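Local coordinates for protein eukaryotic initiation factor 4F subunit p150 (Saccharomyces cerevisiae, PDB 2VSO) that serves as a scaffold of the cap-binding eIF4F complex in translation initiation, seen here through its eIF4A-binding middle domain, at residues Ser208-Glu211 against Glu212-Glu215; Ile252-Asn255 against Ile256-Thr259; Ile273-Arg277 against His278-Trp282. One frame throughout, in Å; residues are numbered along the deposited sequence.

Contact 1: Ser208-Glu211 against Glu212-Glu215; sequences SPSE and ETLE
Pro209 and Leu214 meet across the first turn of helix 211-228, the proline ring lying against the leucine branch point at the start of the helix. The leucine can be followed outward from its backbone. Its CB sits beside two main-chain oxygens, those of Ser210 and Glu211. Because CG stands anti to the carbonyl carbon (chi1 -72°), the chain swings back toward the loop residue Pro209, where Leu214 CG comes 4.1 Å from Pro209 CB. Of the two methyls, CD1 turns to the backbone and lies 3.5 Å from Ser210 O, whereas CD2 reaches Ile256 of helix 242-257. Shortening Leu214 to an alanine would remove CG and both methyls and is likely to open a gap between Pro209, Ile256 and the Ser210 carbonyl, with Pro209 keeping only part of its apolar cover. Ser210 is the N-cap residue of this helix, one of the antiparallel helices of the HEAT-like MIF4G domain. Its carbonyl takes the first main-chain bond of the helix, Leu214 N to Ser210 O at 3.3 Å, and the next follows from Glu215 N to Glu211 O at 2.9 Å. The serine hydroxyl itself is gripped from outside, by Asp143 and by Lys170 of helix 163-185. It lies 3.5 Å from Thr213 OG1, which has a weak bond of its own to Asp143, so serine and threonine gather round one carboxylate. Glu211 extends from the helix and its OE2 accepts the backbone N-H of Ser263. Glu215 bends at its second torsion (chi2 81°), and this turns its carboxylate to a salt bridge with Arg265.

Contact 2: Ile252-Asn255 against Ile256-Thr259; sequences ILDN and IIQT
Asn255 holds CG anti to its own backbone N (chi1 -177°), while Thr259 places OG1 between its N and carbonyl carbon (chi1 59°), and these two settings bring amide and hydroxyl together one turn apart. Thr259 OG1 comes 2.7 Å from Asn255 O and 2.9 Å from the side-chain oxygen OD1 of the same asparagine, so the hydroxyl sits in a fork of two acceptors, and its one proton can serve either oxygen. The threonine methyl CG2 lies alongside, 3.5 Å from Asn255 OD1. The helix ends here: Ile256 N, Ile257 N and Gln258 N still bond to the carbonyls of Ile252, Leu253 and Asp254, the last pair at 2.9 Å between Gln258 N and Asp254 O, and Gln258 is the first residue to leave helical geometry. The extended chain of Gln258 runs back past that carbonyl, its NE2 coming 3.8 Å from Asp254 CB. On the apolar side Ile256 carries CG1 beside its backbone N (chi1 -83°), which lays the long branch over the carbonyl of Ile252. Ile256 CD1 then touches Ile252 CG2 at 3.9 Å, the two side chains crossing at a slant, and Leu253 CD2 at 4.2 Å. This cluster lies on the side of the helix that faces helices 191-206 and 264-278, while Asn255, Gln258 and Thr259 face the solvent side. The segment is thus the amphipathic C-terminal end of helix 242-257 in the all-helical MIF4G domain. Helix 191-206 flanks it through Met202, Leu205 and Thr206 against Ile252. Helix 264-278 covers it with Leu270 against Ile256 and Ile257, and the loop residue Ile262 packs on Ile256.

Contact 3: Ile273-Arg277 against His278-Trp282; sequences IKELR and HDKNW
Glu275 O accepts two backbone donors, Asp279 N and Lys280 N, each at 2.9 Å, the second reaching over five residues instead of four. His278 N still keeps the regular helical bond to Lys274 O, whereas Trp282 N reaches Leu276 O at 2.7 Å across six residues. Next to these, His278 ND1 donates to Asp279 OD2 at 2.9 Å, a bent bond (139°) that meets the oxygen from above the carboxylate plane and probably limits the turning of the imidazole. Lys274 NZ stands 3.2 Å from His278 CG, over one ring face and offset toward its rim. The charges of Glu275 OE1 and Lys280 NZ approach to 4.2 Å, too far for a salt bridge. Trp282 folds its indole back over the helix: the CA of Arg277 makes a CH-pi contact with one face of the five-membered ring, and Leu276 CG lies 4.0 Å from Trp282 CE3. Trp282 NE1 bonds to Glu229, and Arg277 NH2 forms a salt bridge with Asp247 of helix 242-257. Asn281 adopts a left-handed backbone (phi 56°). Backbone bonds that span four, then five, then six residues, followed by this positive phi, mark the widened C-terminal end of helix 264-278, the last helix of the modelled chain.

How the contacts relate
Contacts 1, 2 and 3 come in series along the chain and belong to the C-terminal part of the MIF4G domain: contact 1 opens helix 211-228, contact 2 closes helix 242-257 and contact 3 closes helix 264-278. The centres of contacts 1 and 2 lie about 12 Å apart, and the contacts touch, Pro209 CG meeting Ile256 CD1 at 3.5 Å. Contacts 2 and 3, centres about 16 Å apart, touch through Leu253 CD1 and Ile273 CD1 at 3.9 Å. Contacts 1 and 3 do not touch: centres about 21 Å, nearest atoms about 7 Å. Contact 2 therefore links the start of helix 211-228 with the body of helix 264-278, mainly by apolar side chains, in the eIF4A-binding domain.

Contact 1: Ser208-Glu211 against Glu212-Glu215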
loop_
_atom_site.group_PDB
_atom_site.type_symbol
_atom_site.label_atom_id
_atom_site.label_comp_id
_atom_site.label_asym_id
_atom_site.label_seq_id
_atom_site.Cartn_x
_atom_site.Cartn_y
_atom_site.Cartn_z
ATOM N N SER C 208 5.983 6.095 -27.506
ATOM C CA SER C 208 5.343 4.937 -26.873
ATOM C C SER C 208 5.589 4.897 -25.366
ATOM O O SER C 208 6.492 4.205 -24.893
ATOM C CB SER C 208 5.787 3.625 -27.534
ATOM O OG SER C 208 7.077 3.229 -27.100
ATOM N N PRO C 209 4.762 5.633 -24.609
ATOM C CA PRO C 209 4.939 5.884 -23.173
ATOM C C PRO C 209 4.554 4.681 -22.330
ATOM O O PRO C 209 3.542 4.046 -22.609
ATOM C CB PRO C 209 3.965 7.038 -22.893
ATOM C CG PRO C 209 3.411 7.465 -24.251
ATOM C CD PRO C 209 3.545 6.275 -25.131
ATOM N N SER C 210 5.354 4.376 -21.314
ATOM C CA SER C 210 5.040 3.287 -20.404
ATOM C C SER C 210 4.005 3.771 -19.399
ATOM O O SER C 210 3.756 4.966 -19.285
ATOM C CB SER C 210 6.297 2.792 -19.687
ATOM O OG SER C 210 6.770 3.757 -18.765
ATOM N N GLU C 211 3.391 2.852 -18.671
ATOM C CA GLU C 211 2.336 3.249 -17.753
ATOM C C GLU C 211 2.850 3.981 -16.507
ATOM O O GLU C 211 2.158 4.833 -15.957
ATOM C CB GLU C 211 1.434 2.061 -17.409
ATOM C CG GLU C 211 0.500 1.721 -18.563
ATOM C CD GLU C 211 -0.629 0.788 -18.176
ATOM O OE1 GLU C 211 -0.578 0.212 -17.067
ATOM O OE2 GLU C 211 -1.562 0.634 -18.995
ATOM N N GLU C 212 4.066 3.669 -16.076
ATOM C CA GLU C 212 4.681 4.392 -14.969
ATOM C C GLU C 212 4.925 5.866 -15.315
ATOM O O GLU C 212 4.741 6.746 -14.480
ATOM C CB GLU C 212 5.996 3.733 -14.553
ATOM C CG GLU C 212 5.917 2.227 -14.403
ATOM C CD GLU C 212 7.209 1.650 -13.881
ATOM O OE1 GLU C 212 8.103 2.448 -13.523
ATOM O OE2 GLU C 212 7.333 0.407 -13.834
ATOM N N THR C 213 5.335 6.128 -16.552
ATOM C CA THR C 213 5.585 7.492 -16.999
ATOM C C THR C 213 4.307 8.322 -17.032
ATOM O O THR C 213 4.274 9.443 -16.523
ATOM C CB THR C 213 6.278 7.512 -18.378
ATOM O OG1 THR C 213 7.647 7.130 -18.217
ATOM C CG2 THR C 213 6.232 8.886 -18.980
ATOM N N LEU C 214 3.264 7.752 -17.631
ATOM C CA LEU C 214 1.937 8.365 -17.697
ATOM C C LEU C 214 1.368 8.624 -16.312
ATOM O O LEU C 214 0.775 9.664 -16.054
ATOM C CB LEU C 214 0.988 7.436 -18.443
ATOM C CG LEU C 214 1.192 7.320 -19.940
ATOM C CD1 LEU C 214 0.591 6.024 -20.421
ATOM C CD2 LEU C 214 0.573 8.532 -20.624
ATOM N N GLU C 215 1.519 7.636 -15.444
ATOM C CA GLU C 215 1.180 7.764 -14.039
ATOM C C GLU C 215 1.864 9.002 -13.471
ATOM O O GLU C 215 1.254 9.808 -12.777
ATOM C CB GLU C 215 1.684 6.530 -13.294
ATOM C CG GLU C 215 1.116 6.362 -11.913
ATOM C CD GLU C 215 -0.255 5.731 -11.941
ATOM O OE1 GLU C 215 -1.187 6.327 -11.357
ATOM O OE2 GLU C 215 -0.396 4.647 -12.555
#

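Contact 2: Ile252-Asn255 against Ile256-Thr259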
loop_
_atom_site.group_PDB
_atom_site.type_symbol
_atom_site.label_atom_id
_atom_site.label_comp_id
_atom_site.label_asym_id
_atom_site.label_seq_id
_atom_site.Cartn_x
_atom_site.Cartn_y
_atom_site.Cartn_z
ATOM N N ILE C 252 -0.627 15.898 -26.537
ATOM C CA ILE C 252 0.090 14.638 -26.666
ATOM C C ILE C 252 -0.705 13.577 -25.958
ATOM O O ILE C 252 -0.666 12.405 -26.328
ATOM C CB ILE C 252 1.496 14.712 -26.023
ATOM C CG1 ILE C 252 2.462 15.480 -26.926
ATOM C CG2 ILE C 252 2.046 13.328 -25.755
ATOM C CD1 ILE C 252 3.794 15.700 -26.286
ATOM N N LEU C 253 -1.426 14.008 -24.929
ATOM C CA LEU C 253 -2.229 13.118 -24.108
ATOM C C LEU C 253 -3.563 12.801 -24.776
ATOM O O LEU C 253 -4.050 11.683 -24.686
ATOM C CB LEU C 253 -2.460 13.730 -22.724
ATOM C CG LEU C 253 -1.258 14.046 -21.830
ATOM C CD1 LEU C 253 -1.732 14.331 -20.402
ATOM C CD2 LEU C 253 -0.209 12.922 -21.841
ATOM N N ASP C 254 -4.160 13.787 -25.436
ATOM C CA ASP C 254 -5.371 13.537 -26.207
ATOM C C ASP C 254 -5.073 12.502 -27.282
ATOM O O ASP C 254 -5.867 11.598 -27.526
ATOM C CB ASP C 254 -5.901 14.822 -26.841
ATOM C CG ASP C 254 -6.549 15.748 -25.831
ATOM O OD1 ASP C 254 -6.818 15.301 -24.693
ATOM O OD2 ASP C 254 -6.788 16.926 -26.177
ATOM N N ASN C 255 -3.916 12.641 -27.913
ATOM C CA ASN C 255 -3.451 11.680 -28.895
ATOM C C ASN C 255 -3.339 10.311 -28.259
ATOM O O ASN C 255 -3.920 9.346 -28.744
ATOM C CB ASN C 255 -2.095 12.108 -29.459
ATOM C CG ASN C 255 -1.598 11.183 -30.548
ATOM O OD1 ASN C 255 -2.311 10.281 -30.984
ATOM N ND2 ASN C 255 -0.368 11.404 -30.995
ATOM N N ILE C 256 -2.600 10.239 -27.157
ATOM C CA ILE C 256 -2.395 8.979 -26.455
ATOM C C ILE C 256 -3.699 8.282 -26.099
ATOM O O ILE C 256 -3.823 7.067 -26.240
ATOM C CB ILE C 256 -1.569 9.173 -25.186
ATOM C CG1 ILE C 256 -0.078 9.198 -25.540
ATOM C CG2 ILE C 256 -1.870 8.064 -24.191
ATOM C CD1 ILE C 256 0.798 9.807 -24.474
ATOM N N ILE C 257 -4.671 9.053 -25.633
ATOM C CA ILE C 257 -5.979 8.507 -25.304
ATOM C C ILE C 257 -6.650 7.998 -26.570
ATOM O O ILE C 257 -7.162 6.882 -26.605
ATOM C CB ILE C 257 -6.895 9.574 -24.668
ATOM C CG1 ILE C 257 -6.436 9.935 -23.254
ATOM C CG2 ILE C 257 -8.323 9.084 -24.648
ATOM C CD1 ILE C 257 -7.008 11.240 -22.765
ATOM N N GLN C 258 -6.630 8.823 -27.611
ATOM C CA GLN C 258 -7.369 8.548 -28.835
ATOM C C GLN C 258 -6.625 7.653 -29.820
ATOM O O GLN C 258 -6.999 7.601 -30.986
ATOM C CB GLN C 258 -7.727 9.855 -29.548
ATOM C CG GLN C 258 -8.466 10.876 -28.701
ATOM C CD GLN C 258 -8.513 12.241 -29.366
ATOM O OE1 GLN C 258 -8.241 12.371 -30.562
ATOM N NE2 GLN C 258 -8.856 13.267 -28.593
ATOM N N THR C 259 -5.567 6.973 -29.384
ATOM C CA THR C 259 -4.844 6.063 -30.281
ATOM C C THR C 259 -4.144 4.923 -29.553
ATOM O O THR C 259 -4.383 3.754 -29.847
ATOM C CB THR C 259 -3.792 6.782 -31.172
ATOM O OG1 THR C 259 -2.824 7.450 -30.353
ATOM C CG2 THR C 259 -4.446 7.780 -32.120
#

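Contact 3: Ile273-Arg277 against His278-Trp282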
loop_
_atom_site.group_PDB
_atom_site.type_symbol
_atom_site.label_atom_id
_atom_site.label_comp_id
_atom_site.label_asym_id
_atom_site.label_seq_id
_atom_site.Cartn_x
_atom_site.Cartn_y
_atom_site.Cartn_z
ATOM N N ILE C 273 -7.665 14.513 -15.901
ATOM C CA ILE C 273 -6.901 15.780 -15.885
ATOM C C ILE C 273 -7.275 16.672 -17.057
ATOM O O ILE C 273 -7.262 17.889 -16.928
ATOM C CB ILE C 273 -5.341 15.648 -15.835
ATOM C CG1 ILE C 273 -4.883 14.254 -16.233
ATOM C CG2 ILE C 273 -4.774 16.103 -14.478
ATOM C CD1 ILE C 273 -4.513 14.150 -17.682
ATOM N N LYS C 274 -7.613 16.052 -18.185
ATOM C CA LYS C 274 -8.034 16.779 -19.379
ATOM C C LYS C 274 -9.305 17.578 -19.108
ATOM O O LYS C 274 -9.435 18.704 -19.557
ATOM C CB LYS C 274 -8.239 15.818 -20.544
ATOM C CG LYS C 274 -8.064 16.418 -21.914
ATOM C CD LYS C 274 -9.043 17.539 -22.185
ATOM C CE LYS C 274 -8.509 18.480 -23.250
ATOM N NZ LYS C 274 -9.514 19.496 -23.641
ATOM N N GLU C 275 -10.225 17.004 -18.346
ATOM C CA GLU C 275 -11.462 17.693 -18.005
ATOM C C GLU C 275 -11.207 18.669 -16.884
ATOM O O GLU C 275 -11.820 19.730 -16.826
ATOM C CB GLU C 275 -12.570 16.716 -17.590
ATOM C CG GLU C 275 -13.775 17.423 -16.965
ATOM C CD GLU C 275 -14.854 16.478 -16.463
ATOM O OE1 GLU C 275 -15.956 16.960 -16.113
ATOM O OE2 GLU C 275 -14.603 15.257 -16.418
ATOM N N LEU C 276 -10.303 18.299 -15.984
ATOM C CA LEU C 276 -9.958 19.158 -14.863
ATOM C C LEU C 276 -9.294 20.461 -15.309
ATOM O O LEU C 276 -9.592 21.511 -14.770
ATOM C CB LEU C 276 -9.076 18.429 -13.855
ATOM C CG LEU C 276 -8.700 19.268 -12.630
ATOM C CD1 LEU C 276 -9.938 19.824 -11.975
ATOM C CD2 LEU C 276 -7.902 18.460 -11.643
ATOM N N ARG C 277 -8.401 20.392 -16.292
ATOM C CA ARG C 277 -7.719 21.584 -16.767
ATOM C C ARG C 277 -8.597 22.372 -17.731
ATOM O O ARG C 277 -8.709 23.585 -17.625
ATOM C CB ARG C 277 -6.347 21.252 -17.396
ATOM C CG ARG C 277 -5.956 22.201 -18.512
ATOM C CD ARG C 277 -4.477 22.570 -18.487
ATOM N NE ARG C 277 -4.181 23.832 -19.175
ATOM C CZ ARG C 277 -3.779 23.923 -20.438
ATOM N NH1 ARG C 277 -3.638 22.831 -21.172
ATOM N NH2 ARG C 277 -3.526 25.110 -20.972
ATOM N N HIS C 278 -9.243 21.672 -18.650
ATOM C CA HIS C 278 -9.995 22.321 -19.710
ATOM C C HIS C 278 -11.405 22.779 -19.316
ATOM O O HIS C 278 -11.780 23.918 -19.574
ATOM C CB HIS C 278 -10.060 21.411 -20.935
ATOM C CG HIS C 278 -10.761 22.026 -22.100
ATOM N ND1 HIS C 278 -12.076 21.755 -22.402
ATOM C CD2 HIS C 278 -10.338 22.915 -23.025
ATOM C CE1 HIS C 278 -12.430 22.447 -23.469
ATOM N NE2 HIS C 278 -11.393 23.162 -23.865
ATOM N N ASP C 279 -12.181 21.898 -18.691
ATOM C CA ASP C 279 -13.584 22.183 -18.410
ATOM C C ASP C 279 -13.818 22.770 -17.028
ATOM O O ASP C 279 -14.577 23.717 -16.877
ATOM C CB ASP C 279 -14.434 20.918 -18.566
ATOM C CG ASP C 279 -14.404 20.360 -19.972
ATOM O OD1 ASP C 279 -14.306 19.121 -20.114
ATOM O OD2 ASP C 279 -14.478 21.156 -20.934
ATOM N N LYS C 280 -13.183 22.186 -16.019
ATOM C CA LYS C 280 -13.409 22.581 -14.633
ATOM C C LYS C 280 -12.447 23.691 -14.206
ATOM O O LYS C 280 -12.637 24.340 -13.181
ATOM C CB LYS C 280 -13.288 21.368 -13.703
ATOM C CG LYS C 280 -14.414 20.350 -13.836
ATOM C CD LYS C 280 -15.781 21.007 -13.642
ATOM C CE LYS C 280 -16.931 20.016 -13.806
ATOM N NZ LYS C 280 -17.024 19.050 -12.672
ATOM N N ASN C 281 -11.417 23.900 -15.017
ATOM C CA ASN C 281 -10.393 24.908 -14.777
ATOM C C ASN C 281 -9.670 24.790 -13.433
ATOM O O ASN C 281 -9.314 25.799 -12.822
ATOM C CB ASN C 281 -10.965 26.312 -14.967
ATOM C CG ASN C 281 -9.948 27.275 -15.546
ATOM O OD1 ASN C 281 -8.740 27.099 -15.381
ATOM N ND2 ASN C 281 -10.430 28.293 -16.237
ATOM N N TRP C 282 -9.435 23.555 -12.996
ATOM C CA TRP C 282 -8.708 23.262 -11.755
ATOM C C TRP C 282 -9.556 23.540 -10.514
ATOM O O TRP C 282 -9.082 23.412 -9.386
ATOM C CB TRP C 282 -7.378 24.034 -11.663
ATOM C CG TRP C 282 -6.440 23.892 -12.840
ATOM C CD1 TRP C 282 -6.215 24.808 -13.816
ATOM C CD2 TRP C 282 -5.600 22.774 -13.144
ATOM N NE1 TRP C 282 -5.295 24.332 -14.714
ATOM C CE2 TRP C 282 -4.902 23.083 -14.323
ATOM C CE3 TRP C 282 -5.376 21.534 -12.537
ATOM C CZ2 TRP C 282 -3.994 22.202 -14.907
ATOM C CZ3 TRP C 282 -4.467 20.659 -13.117
ATOM C CH2 TRP C 282 -3.789 20.996 -14.286
#